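Local structure of alpha-tubulin N-acetyltransferase (Danio rerio, 4H6U) at residues S20-N25 and S135-F140; V42-D47 and G86-I91; V92-V97 and A121-E126. The protein catalyses the transfer of an acetyl group from acetyl coenzyme A to alpha-tubulin. The protein carries 1 engineered substitution. All coordinates share one frame; numbering follows the deposited sequence.

Interaction 1 (S20-N25 and S135-F140); sequences SVLDSN and SELFDF. With ACO (acetyl coenzyme *a), chain C.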
loop_
_atom_site.group_PDB
_atom_site.type_symbol
_atom_site.label_atom_id
_atom_site.label_comp_id
_atom_site.label_asym_id
_atom_site.label_seq_id
_atom_site.Cartn_x
_atom_site.Cartn_y
_atom_site.Cartn_z
ATOM N N SER A 20 3.502 7.693 -5.399
ATOM C CA SER A 20 3.943 8.646 -6.391
ATOM C C SER A 20 3.314 8.379 -7.756
ATOM O O SER A 20 3.338 7.245 -8.274
ATOM C CB SER A 20 5.461 8.575 -6.555
ATOM O OG SER A 20 6.120 8.946 -5.377
ATOM N N VAL A 21 2.820 9.449 -8.347
ATOM C CA VAL A 21 2.321 9.427 -9.711
ATOM C C VAL A 21 3.245 10.288 -10.556
ATOM O O VAL A 21 3.513 11.444 -10.223
ATOM C CB VAL A 21 0.906 9.980 -9.809
ATOM C CG1 VAL A 21 0.381 9.789 -11.218
ATOM C CG2 VAL A 21 -0.005 9.277 -8.817
ATOM N N LEU A 22 3.732 9.699 -11.638
ATOM C CA LEU A 22 4.603 10.385 -12.580
ATOM C C LEU A 22 4.035 10.246 -13.977
ATOM O O LEU A 22 3.482 9.199 -14.337
ATOM C CB LEU A 22 6.013 9.811 -12.540
ATOM C CG LEU A 22 6.164 8.303 -12.596
ATOM C CD1 LEU A 22 7.425 7.924 -13.356
ATOM C CD2 LEU A 22 6.241 7.763 -11.188
ATOM N N ASP A 23 4.273 11.264 -14.798
ATOM C CA ASP A 23 3.784 11.256 -16.157
ATOM C C ASP A 23 4.769 10.502 -17.032
ATOM O O ASP A 23 5.979 10.514 -16.788
ATOM C CB ASP A 23 3.581 12.682 -16.661
ATOM C CG ASP A 23 2.653 13.491 -15.778
ATOM O OD1 ASP A 23 1.777 12.879 -15.152
ATOM O OD2 ASP A 23 2.769 14.736 -15.730
ATOM N N SER A 24 4.236 9.832 -18.049
ATOM C CA SER A 24 5.080 9.125 -18.970
ATOM C C SER A 24 5.571 10.033 -20.085
ATOM O O SER A 24 4.787 10.728 -20.743
ATOM C CB SER A 24 4.346 7.912 -19.570
ATOM O OG SER A 24 5.145 7.263 -20.553
ATOM N N ASN A 25 6.881 9.956 -20.328
ATOM C CA ASN A 25 7.540 10.613 -21.452
ATOM C C ASN A 25 7.306 9.990 -22.802
ATOM O O ASN A 25 7.119 10.697 -23.794
ATOM C CB ASN A 25 9.031 10.695 -21.175
ATOM C CG ASN A 25 9.335 11.641 -20.042
ATOM O OD1 ASN A 25 8.517 12.496 -19.707
ATOM N ND2 ASN A 25 10.441 11.408 -19.357
ATOM N N SER A 135 9.610 -0.727 -18.447
ATOM C CA SER A 135 10.962 -0.153 -18.437
ATOM C C SER A 135 10.983 1.284 -17.913
ATOM O O SER A 135 11.871 1.639 -17.141
ATOM C CB SER A 135 11.555 -0.166 -19.856
ATOM O OG SER A 135 11.663 -1.471 -20.370
ATOM N N GLU A 136 10.036 2.124 -18.352
ATOM C CA GLU A 136 10.020 3.505 -17.879
ATOM C C GLU A 136 9.791 3.540 -16.355
ATOM O O GLU A 136 10.493 4.244 -15.660
ATOM C CB GLU A 136 8.976 4.358 -18.628
ATOM C CG GLU A 136 9.166 5.834 -18.365
ATOM C CD GLU A 136 8.240 6.749 -19.156
ATOM O OE1 GLU A 136 7.232 6.282 -19.729
ATOM O OE2 GLU A 136 8.488 7.972 -19.131
ATOM N N LEU A 137 8.840 2.777 -15.826
ATOM C CA LEU A 137 8.611 2.755 -14.377
ATOM C C LEU A 137 9.789 2.234 -13.582
ATOM O O LEU A 137 10.156 2.800 -12.542
ATOM C CB LEU A 137 7.423 1.873 -14.024
ATOM C CG LEU A 137 6.177 2.620 -13.609
ATOM C CD1 LEU A 137 5.146 1.644 -13.087
ATOM C CD2 LEU A 137 6.482 3.689 -12.546
ATOM N N PHE A 138 10.308 1.089 -14.024
ATOM C CA PHE A 138 11.390 0.432 -13.326
ATOM C C PHE A 138 12.602 1.386 -13.323
ATOM O O PHE A 138 13.172 1.679 -12.278
ATOM C CB PHE A 138 11.693 -0.913 -14.002
ATOM C CG PHE A 138 12.490 -1.873 -13.167
ATOM C CD1 PHE A 138 11.966 -2.450 -12.023
ATOM C CD2 PHE A 138 13.778 -2.223 -13.555
ATOM C CE1 PHE A 138 12.728 -3.358 -11.241
ATOM C CE2 PHE A 138 14.549 -3.136 -12.807
ATOM C CZ PHE A 138 14.007 -3.699 -11.637
ATOM N N ASP A 139 12.944 1.936 -14.469
ATOM C CA ASP A 139 14.046 2.898 -14.535
ATOM C C ASP A 139 13.836 4.101 -13.600
ATOM O O ASP A 139 14.746 4.502 -12.888
ATOM C CB ASP A 139 14.261 3.402 -15.968
ATOM C CG ASP A 139 14.932 2.367 -16.869
ATOM O OD1 ASP A 139 15.383 1.309 -16.363
ATOM O OD2 ASP A 139 15.036 2.627 -18.097
ATOM N N PHE A 140 12.620 4.632 -13.541
ATOM C CA PHE A 140 12.368 5.742 -12.644
ATOM C C PHE A 140 12.626 5.349 -11.173
ATOM O O PHE A 140 13.273 6.094 -10.422
ATOM C CB PHE A 140 10.948 6.264 -12.826
ATOM C CG PHE A 140 10.660 7.496 -12.008
ATOM C CD1 PHE A 140 10.825 8.748 -12.549
ATOM C CD2 PHE A 140 10.303 7.386 -10.665
ATOM C CE1 PHE A 140 10.588 9.908 -11.794
ATOM C CE2 PHE A 140 10.073 8.517 -9.883
ATOM C CZ PHE A 140 10.224 9.792 -10.443
HETATM N N1A ACO C . 5.813 -12.521 -22.628
HETATM C C2A ACO C . 7.155 -12.485 -22.308
HETATM N N3A ACO C . 7.849 -11.443 -21.901
HETATM C C4A ACO C . 7.132 -10.240 -21.839
HETATM C C5A ACO C . 5.767 -10.125 -22.167
HETATM C C6A ACO C . 5.121 -11.346 -22.570
HETATM N N6A ACO C . 3.812 -11.436 -22.914
HETATM N N7A ACO C . 5.375 -8.765 -21.988
HETATM C C8A ACO C . 6.513 -8.088 -21.586
HETATM N N9A ACO C . 7.593 -8.989 -21.504
HETATM C C1B ACO C . 8.978 -8.809 -21.139
HETATM C C2B ACO C . 9.944 -9.269 -22.221
HETATM O O2B ACO C . 11.237 -9.463 -21.720
HETATM C C3B ACO C . 9.937 -7.934 -23.084
HETATM O O3B ACO C . 10.974 -7.813 -23.864
HETATM P P3B ACO C . 10.681 -8.393 -25.583
HETATM O O7A ACO C . 12.040 -8.015 -26.087
HETATM O O8A ACO C . 10.435 -9.854 -25.294
HETATM O O9A ACO C . 9.501 -7.584 -26.018
HETATM C C4B ACO C . 9.942 -6.879 -22.013
HETATM O O4B ACO C . 9.218 -7.446 -20.877
HETATM C C5B ACO C . 9.293 -5.609 -22.565
HETATM O O5B ACO C . 9.739 -4.454 -21.961
HETATM P P1A ACO C . 8.589 -3.342 -21.495
HETATM O O1A ACO C . 9.389 -2.234 -20.911
HETATM O O2A ACO C . 7.572 -3.143 -22.601
HETATM O O3A ACO C . 7.819 -4.094 -20.226
HETATM P P2A ACO C . 6.269 -4.012 -20.011
HETATM O O4A ACO C . 5.738 -2.625 -19.885
HETATM O O5A ACO C . 5.467 -5.054 -20.709
HETATM O O6A ACO C . 6.157 -4.468 -18.241
HETATM C CBP ACO C . 5.706 -6.335 -16.864
HETATM C CCP ACO C . 6.702 -5.651 -17.795
HETATM C CDP ACO C . 6.230 -7.682 -16.345
HETATM C CEP ACO C . 5.348 -5.390 -15.675
HETATM C CAP ACO C . 4.414 -6.537 -17.718
HETATM O OAP ACO C . 4.580 -7.372 -18.845
HETATM C C9P ACO C . 3.166 -6.881 -16.853
HETATM O O9P ACO C . 2.645 -5.990 -16.226
HETATM N N8P ACO C . 2.537 -8.055 -16.600
HETATM C C7P ACO C . 2.753 -9.346 -17.044
HETATM C C6P ACO C . 2.041 -10.422 -16.084
HETATM C C5P ACO C . 2.067 -10.162 -14.526
HETATM O O5P ACO C . 1.139 -10.539 -13.791
HETATM N N4P ACO C . 3.194 -9.484 -13.952
HETATM C C3P ACO C . 3.406 -9.177 -12.472
HETATM C C2P ACO C . 4.883 -9.165 -11.889
HETATM S S1P ACO C . 5.398 -10.299 -10.381
HETATM C C ACO C . 5.578 -9.188 -8.981
HETATM O O ACO C . 5.008 -8.164 -9.042
HETATM C CH3 ACO C . 6.906 -9.201 -8.258
#
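One face of the F140 ring carries L22, whose CD1 sits above it, offset toward the rim and 3.5 Å from CG of F140. This CH-pi contact has CD1 3.8 Å from the ring centroid, 22° off the normal. The two side chains reach toward each other tip to tip, L22 with CG turned between backbone N and carbonyl carbon (chi1 48°). CD2 of L22 touches the ring more loosely and also approaches CD2 of L137, 4.3 Å away.

The second flat group, the E136 carboxylate, reaches S24 and N25 at the start of helix 25-32. N25 N donates to the syn lone pair of E136 OE2 over 2.8 Å (N-H...O 157°), while OE1 takes the S24 hydroxyl in a bond modelled so short that its length is doubtful. S24 OG also caps S27 N, so S24, the N-cap, and E136 together hold the N-terminus of helix 25-32, which would probably favour a charged E136. Next to E136, S135 N donates to O1A of acetyl coenzyme A over 2.9 Å, alongside R130, G132 and G134, as in the pyrophosphate-binding loop and helix start of GNAT enzymes.

Strand 18-23 runs parallel to strand 75-81, where Y77 and L79 receive L137. F138 packs against F164 and Y169, and S20 pairs with a strand of the second subunit.

Interaction 2 (V42-D47 and G86-I91); sequences VTTVID and GGRGVI
Here a strand of the subunit interface meets the start of a strand of the central sheet: V42 packs on V90, and R88 reaches across to T44, V45 and I46. No backbone-to-backbone hydrogen bond joins the two segments; the CA atoms of V42 and V90 are 8.0 Å apart, too far for strand pairing, so side chains span the gap.

At the V90 end the contact is purely apolar. The branches CG1 of V42 and CG1 of V90 meet at 4.0 Å, the two side chains lying at a slant. V90 points its CG1 anti to the backbone N (chi1 -177°), which brings that methyl to V42.

At the other end R88 stretches out, extended from CG to NE, and sets its guanidinium against the backbone of V45. V45 O lies at the edge of the group, in its plane, and takes a weak bond from R88 NH1 at 3.3 Å, nearly straight at 162°. NH1 is modelled too close to CG2 of T44, so its position, and with it this bond, is less certain. That methyl lies over one guanidinium face, in a placement that is equally doubtful. I46 starts out facing away, yet its CD1 comes back to within 3.9 Å of R88 NH2, the two side chains crossing at about a right angle.

Strand 42-45 pairs antiparallel with a strand of the second subunit, whose M5 and D6 also pack on R88 and T44 respectively. On the 86-91 side, V90 is hydrogen-bonded through the backbone to D81, at the end of strand 75-81, and I91 packs on L78 and K80 of that strand.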
loop_
_atom_site.group_PDB
_atom_site.type_symbol
_atom_site.label_atom_id
_atom_site.label_comp_id
_atom_site.label_asym_id
_atom_site.label_seq_id
_atom_site.Cartn_x
_atom_site.Cartn_y
_atom_site.Cartn_z
ATOM N N VAL A 42 -11.824 2.346 -19.539
ATOM C CA VAL A 42 -11.390 2.728 -18.204
ATOM C C VAL A 42 -12.566 3.030 -17.293
ATOM O O VAL A 42 -13.698 3.172 -17.737
ATOM C CB VAL A 42 -10.474 3.965 -18.232
ATOM C CG1 VAL A 42 -9.246 3.679 -19.057
ATOM C CG2 VAL A 42 -11.216 5.166 -18.780
ATOM N N THR A 43 -12.275 3.083 -16.000
ATOM C CA THR A 43 -13.242 3.538 -15.021
ATOM C C THR A 43 -12.680 4.789 -14.341
ATOM O O THR A 43 -11.483 4.869 -14.066
ATOM C CB THR A 43 -13.520 2.451 -13.940
ATOM O OG1 THR A 43 -14.051 3.049 -12.754
ATOM C CG2 THR A 43 -12.233 1.729 -13.575
ATOM N N THR A 44 -13.541 5.782 -14.133
ATOM C CA THR A 44 -13.170 6.986 -13.414
ATOM C C THR A 44 -13.243 6.734 -11.904
ATOM O O THR A 44 -14.330 6.534 -11.350
ATOM C CB THR A 44 -14.152 8.138 -13.765
ATOM O OG1 THR A 44 -14.418 8.145 -15.180
ATOM C CG2 THR A 44 -13.596 9.471 -13.328
ATOM N N VAL A 45 -12.146 6.995 -11.218
ATOM C CA VAL A 45 -12.096 6.875 -9.769
ATOM C C VAL A 45 -12.277 8.210 -9.066
ATOM O O VAL A 45 -11.725 9.236 -9.470
ATOM C CB VAL A 45 -10.766 6.213 -9.295
ATOM C CG1 VAL A 45 -10.679 4.771 -9.799
ATOM C CG2 VAL A 45 -9.567 7.014 -9.754
ATOM N N ILE A 46 -13.125 8.200 -8.049
ATOM C CA ILE A 46 -13.452 9.419 -7.343
ATOM C C ILE A 46 -12.986 9.365 -5.905
ATOM O O ILE A 46 -12.127 10.159 -5.499
ATOM C CB ILE A 46 -14.948 9.626 -7.331
ATOM C CG1 ILE A 46 -15.481 9.561 -8.764
ATOM C CG2 ILE A 46 -15.283 10.926 -6.638
ATOM C CD1 ILE A 46 -14.927 10.633 -9.651
ATOM N N ASP A 47 -13.512 8.377 -5.177
ATOM C CA ASP A 47 -13.197 8.156 -3.773
ATOM C C ASP A 47 -12.805 6.690 -3.466
ATOM O O ASP A 47 -12.670 6.319 -2.303
ATOM C CB ASP A 47 -14.388 8.571 -2.911
ATOM C CG ASP A 47 -14.586 10.096 -2.856
ATOM O OD1 ASP A 47 -13.623 10.840 -2.543
ATOM O OD2 ASP A 47 -15.702 10.556 -3.161
ATOM N N GLY A 86 -5.457 19.006 -21.335
ATOM C CA GLY A 86 -4.882 18.489 -20.100
ATOM C C GLY A 86 -5.860 17.926 -19.065
ATOM O O GLY A 86 -5.806 18.310 -17.898
ATOM N N GLY A 87 -6.749 17.021 -19.469
ATOM C CA GLY A 87 -7.659 16.376 -18.527
ATOM C C GLY A 87 -7.112 15.115 -17.863
ATOM O O GLY A 87 -5.901 14.878 -17.862
ATOM N N ARG A 88 -8.011 14.312 -17.288
ATOM C CA ARG A 88 -7.666 13.045 -16.612
ATOM C C ARG A 88 -6.819 12.114 -17.455
ATOM O O ARG A 88 -7.243 11.672 -18.524
ATOM C CB ARG A 88 -8.940 12.293 -16.240
ATOM C CG ARG A 88 -9.466 12.541 -14.860
ATOM C CD ARG A 88 -10.924 12.106 -14.796
ATOM N NE ARG A 88 -11.649 12.794 -13.735
ATOM C CZ ARG A 88 -11.917 12.270 -12.541
ATOM N NH1 ARG A 88 -11.531 11.030 -12.244
ATOM N NH2 ARG A 88 -12.585 12.992 -11.640
ATOM N N GLY A 89 -5.643 11.765 -16.968
ATOM C CA GLY A 89 -4.856 10.795 -17.691
ATOM C C GLY A 89 -5.260 9.391 -17.322
ATOM O O GLY A 89 -6.263 9.178 -16.642
ATOM N N VAL A 90 -4.419 8.439 -17.697
ATOM C CA VAL A 90 -4.728 7.041 -17.479
ATOM C C VAL A 90 -3.491 6.424 -16.896
ATOM O O VAL A 90 -2.406 6.506 -17.478
ATOM C CB VAL A 90 -5.082 6.340 -18.798
ATOM C CG1 VAL A 90 -5.482 4.903 -18.575
ATOM C CG2 VAL A 90 -6.176 7.125 -19.510
ATOM N N ILE A 91 -3.697 5.718 -15.794
ATOM C CA ILE A 91 -2.656 4.950 -15.156
ATOM C C ILE A 91 -2.493 3.680 -15.956
ATOM O O ILE A 91 -3.451 2.903 -16.086
ATOM C CB ILE A 91 -3.029 4.605 -13.684
ATOM C CG1 ILE A 91 -3.331 5.886 -12.865
ATOM C CG2 ILE A 91 -1.914 3.781 -13.041
ATOM C CD1 ILE A 91 -2.404 7.027 -13.186
#

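Interaction 3 (V92-V97 and A121-E126); sequences VGFLKV and AFYVTE. Engineered in segment 121-126: A121 (natural residue Asp). With ACO (acetyl coenzyme *a), chain C; PO4 (phosphate ion), chain E.
The F122 ring lies between L95 and the cofactor. L95 CD1 makes a CH-pi contact with one face, 4.0 Å from the ring centroid and 29° off the normal, and methyl CEP of acetyl coenzyme A sits over the centre of the opposite face. At the edge, in plane, F94 O approaches CD1 of F122 at 3.3 Å. An alanine in place of F122 would probably leave CEP without its aromatic face and open a gap beside L95 CD1, and beside F161 and F164, which meet the ring edge-to-face.

F94 points to the other side of the sheet, its CG between the backbone N and carbonyl carbon (chi1 62°), from where the ring lies against Y123 and A121. Y123 CB lies over this ring, offset toward the rim and 3.5 Å from CZ of F94, in a second CH-pi contact; at the edge, CB of A121, an engineered residue replacing aspartate, stands 3.9 Å from CE1 of F94.

Strands 90-99 and 117-124 are antiparallel neighbours in the GNAT sheet. F94 and Y123 form a hydrogen-bonded pair, F94 N to Y123 O at 2.8 Å and Y123 N to F94 O at 3.0 Å. V124 N donates to the pantetheine carbonyl O9P, in a bond modelled doubtfully short.

T125 OG1 and Y123 OH are both hydrogen-bonded to D10 of the second subunit. K96, fully extended, places NZ 2.6 Å from O3 of a phosphate, probably from the crystallisation liquor, which K96 of the second subunit also binds.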
loop_
_atom_site.group_PDB
_atom_site.type_symbol
_atom_site.label_atom_id
_atom_site.label_comp_id
_atom_site.label_asym_id
_atom_site.label_seq_id
_atom_site.Cartn_x
_atom_site.Cartn_y
_atom_site.Cartn_z
ATOM N N VAL A 92 -1.311 3.514 -16.548
ATOM C CA VAL A 92 -1.048 2.385 -17.441
ATOM C C VAL A 92 -0.200 1.298 -16.767
ATOM O O VAL A 92 -0.071 0.200 -17.294
ATOM C CB VAL A 92 -0.372 2.839 -18.709
ATOM C CG1 VAL A 92 -1.302 3.769 -19.448
ATOM C CG2 VAL A 92 0.954 3.501 -18.396
ATOM N N GLY A 93 0.401 1.624 -15.620
ATOM C CA GLY A 93 1.148 0.654 -14.861
ATOM C C GLY A 93 1.416 1.060 -13.411
ATOM O O GLY A 93 1.260 2.213 -13.045
ATOM N N PHE A 94 1.743 0.081 -12.574
ATOM C CA PHE A 94 2.180 0.348 -11.211
ATOM C C PHE A 94 3.372 -0.521 -10.792
ATOM O O PHE A 94 3.588 -1.603 -11.296
ATOM C CB PHE A 94 1.034 0.189 -10.197
ATOM C CG PHE A 94 0.442 -1.208 -10.110
ATOM C CD1 PHE A 94 1.129 -2.239 -9.504
ATOM C CD2 PHE A 94 -0.842 -1.456 -10.549
ATOM C CE1 PHE A 94 0.578 -3.516 -9.399
ATOM C CE2 PHE A 94 -1.417 -2.733 -10.451
ATOM C CZ PHE A 94 -0.709 -3.764 -9.882
ATOM N N LEU A 95 4.144 -0.002 -9.856
ATOM C CA LEU A 95 5.303 -0.684 -9.356
ATOM C C LEU A 95 5.371 -0.379 -7.874
ATOM O O LEU A 95 5.391 0.789 -7.447
ATOM C CB LEU A 95 6.557 -0.191 -10.072
ATOM C CG LEU A 95 7.925 -0.601 -9.571
ATOM C CD1 LEU A 95 8.033 -2.107 -9.735
ATOM C CD2 LEU A 95 9.072 0.128 -10.359
ATOM N N LYS A 96 5.459 -1.438 -7.091
ATOM C CA LYS A 96 5.527 -1.286 -5.645
ATOM C C LYS A 96 6.821 -1.900 -5.108
ATOM O O LYS A 96 7.185 -3.048 -5.426
ATOM C CB LYS A 96 4.314 -1.970 -5.005
ATOM C CG LYS A 96 4.148 -1.748 -3.493
ATOM C CD LYS A 96 2.934 -2.552 -3.024
ATOM C CE LYS A 96 2.746 -2.622 -1.557
ATOM N NZ LYS A 96 1.446 -3.313 -1.293
ATOM N N VAL A 97 7.561 -1.099 -4.356
ATOM C CA VAL A 97 8.769 -1.593 -3.726
ATOM C C VAL A 97 8.708 -1.365 -2.266
ATOM O O VAL A 97 7.893 -0.567 -1.791
ATOM C CB VAL A 97 10.045 -0.918 -4.258
ATOM C CG1 VAL A 97 10.241 -1.252 -5.706
ATOM C CG2 VAL A 97 9.971 0.578 -4.027
ATOM N N ALA A 121 5.176 -5.671 -6.273
ATOM C CA ALA A 121 4.125 -5.755 -7.295
ATOM C C ALA A 121 4.538 -4.926 -8.495
ATOM O O ALA A 121 5.143 -3.850 -8.349
ATOM C CB ALA A 121 2.790 -5.278 -6.745
ATOM N N PHE A 122 4.235 -5.445 -9.674
ATOM C CA PHE A 122 4.640 -4.818 -10.924
ATOM C C PHE A 122 3.626 -5.218 -12.022
ATOM O O PHE A 122 3.383 -6.400 -12.239
ATOM C CB PHE A 122 6.041 -5.275 -11.296
ATOM C CG PHE A 122 6.699 -4.422 -12.338
ATOM C CD1 PHE A 122 6.250 -3.133 -12.602
ATOM C CD2 PHE A 122 7.763 -4.907 -13.057
ATOM C CE1 PHE A 122 6.861 -2.353 -13.560
ATOM C CE2 PHE A 122 8.372 -4.140 -14.030
ATOM C CZ PHE A 122 7.931 -2.855 -14.266
ATOM N N TYR A 123 2.950 -4.239 -12.612
ATOM C CA TYR A 123 1.923 -4.513 -13.604
ATOM C C TYR A 123 1.721 -3.359 -14.558
ATOM O O TYR A 123 1.681 -2.197 -14.148
ATOM C CB TYR A 123 0.586 -4.859 -12.962
ATOM C CG TYR A 123 -0.428 -5.381 -13.954
ATOM C CD1 TYR A 123 -0.308 -6.649 -14.489
ATOM C CD2 TYR A 123 -1.488 -4.588 -14.390
ATOM C CE1 TYR A 123 -1.226 -7.133 -15.406
ATOM C CE2 TYR A 123 -2.413 -5.071 -15.314
ATOM C CZ TYR A 123 -2.257 -6.344 -15.825
ATOM O OH TYR A 123 -3.144 -6.856 -16.728
ATOM N N VAL A 124 1.611 -3.699 -15.836
ATOM C CA VAL A 124 1.235 -2.758 -16.888
ATOM C C VAL A 124 -0.030 -3.314 -17.498
ATOM O O VAL A 124 -0.117 -4.513 -17.732
ATOM C CB VAL A 124 2.320 -2.646 -17.945
ATOM C CG1 VAL A 124 1.771 -1.927 -19.231
ATOM C CG2 VAL A 124 3.510 -1.932 -17.379
ATOM N N THR A 125 -0.994 -2.439 -17.764
ATOM C CA THR A 125 -2.282 -2.855 -18.290
ATOM C C THR A 125 -2.040 -3.672 -19.544
ATOM O O THR A 125 -1.113 -3.363 -20.296
ATOM C CB THR A 125 -3.234 -1.630 -18.524
ATOM O OG1 THR A 125 -4.589 -2.076 -18.747
ATOM C CG2 THR A 125 -2.759 -0.778 -19.708
ATOM N N GLU A 126 -2.853 -4.713 -19.751
ATOM C CA GLU A 126 -2.561 -5.776 -20.727
ATOM C C GLU A 126 -2.318 -5.316 -22.167
ATOM O O GLU A 126 -1.380 -5.784 -22.805
ATOM C CB GLU A 126 -3.670 -6.826 -20.717
HETATM N N1A ACO C . 5.813 -12.521 -22.628
HETATM C C2A ACO C . 7.155 -12.485 -22.308
HETATM N N3A ACO C . 7.849 -11.443 -21.901
HETATM C C4A ACO C . 7.132 -10.240 -21.839
HETATM C C5A ACO C . 5.767 -10.125 -22.167
HETATM C C6A ACO C . 5.121 -11.346 -22.570
HETATM N N6A ACO C . 3.812 -11.436 -22.914
HETATM N N7A ACO C . 5.375 -8.765 -21.988
HETATM C C8A ACO C . 6.513 -8.088 -21.586
HETATM N N9A ACO C . 7.593 -8.989 -21.504
HETATM C C1B ACO C . 8.978 -8.809 -21.139
HETATM C C2B ACO C . 9.944 -9.269 -22.221
HETATM O O2B ACO C . 11.237 -9.463 -21.720
HETATM C C3B ACO C . 9.937 -7.934 -23.084
HETATM O O3B ACO C . 10.974 -7.813 -23.864
HETATM P P3B ACO C . 10.681 -8.393 -25.583
HETATM O O7A ACO C . 12.040 -8.015 -26.087
HETATM O O8A ACO C . 10.435 -9.854 -25.294
HETATM O O9A ACO C . 9.501 -7.584 -26.018
HETATM C C4B ACO C . 9.942 -6.879 -22.013
HETATM O O4B ACO C . 9.218 -7.446 -20.877
HETATM C C5B ACO C . 9.293 -5.609 -22.565
HETATM O O5B ACO C . 9.739 -4.454 -21.961
HETATM P P1A ACO C . 8.589 -3.342 -21.495
HETATM O O1A ACO C . 9.389 -2.234 -20.911
HETATM O O2A ACO C . 7.572 -3.143 -22.601
HETATM O O3A ACO C . 7.819 -4.094 -20.226
HETATM P P2A ACO C . 6.269 -4.012 -20.011
HETATM O O4A ACO C . 5.738 -2.625 -19.885
HETATM O O5A ACO C . 5.467 -5.054 -20.709
HETATM O O6A ACO C . 6.157 -4.468 -18.241
HETATM C CBP ACO C . 5.706 -6.335 -16.864
HETATM C CCP ACO C . 6.702 -5.651 -17.795
HETATM C CDP ACO C . 6.230 -7.682 -16.345
HETATM C CEP ACO C . 5.348 -5.390 -15.675
HETATM C CAP ACO C . 4.414 -6.537 -17.718
HETATM O OAP ACO C . 4.580 -7.372 -18.845
HETATM C C9P ACO C . 3.166 -6.881 -16.853
HETATM O O9P ACO C . 2.645 -5.990 -16.226
HETATM N N8P ACO C . 2.537 -8.055 -16.600
HETATM C C7P ACO C . 2.753 -9.346 -17.044
HETATM C C6P ACO C . 2.041 -10.422 -16.084
HETATM C C5P ACO C . 2.067 -10.162 -14.526
HETATM O O5P ACO C . 1.139 -10.539 -13.791
HETATM N N4P ACO C . 3.194 -9.484 -13.952
HETATM C C3P ACO C . 3.406 -9.177 -12.472
HETATM C C2P ACO C . 4.883 -9.165 -11.889
HETATM S S1P ACO C . 5.398 -10.299 -10.381
HETATM C C ACO C . 5.578 -9.188 -8.981
HETATM O O ACO C . 5.008 -8.164 -9.042
HETATM C CH3 ACO C . 6.906 -9.201 -8.258
HETATM P P PO4 E . 1.129 -2.246 1.988
HETATM O O1 PO4 E . -0.296 -1.937 1.597
HETATM O O2 PO4 E . 1.244 -2.536 3.472
HETATM O O3 PO4 E . 1.628 -3.501 1.312
HETATM O O4 PO4 E . 1.945 -1.034 1.575
#

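In the fold
Interaction 3 is the buried heart of the three: two neighbouring strands zipped by backbone bonds, with aromatic rings on both sheet faces. Interaction 1, its centre about 10 Å from that of interaction 3, is partly buried and sets helix 133-145 against the sheet; L137 CD1 packs on F94 C at 3.6 Å, and both contacts touch acetyl coenzyme A, interaction 3 at its pantetheine, interaction 1 at its pyrophosphate. In interaction 1 a carboxylate and a leucine-phenylalanine contact replace strand pairing. Interaction 2 lies at the periphery, its centre about 20 Å from the centre of the chain, and depends on apolar touches and one weak, uncertain bond. It shares strand 90-99 with interaction 3, and all three touch the second subunit.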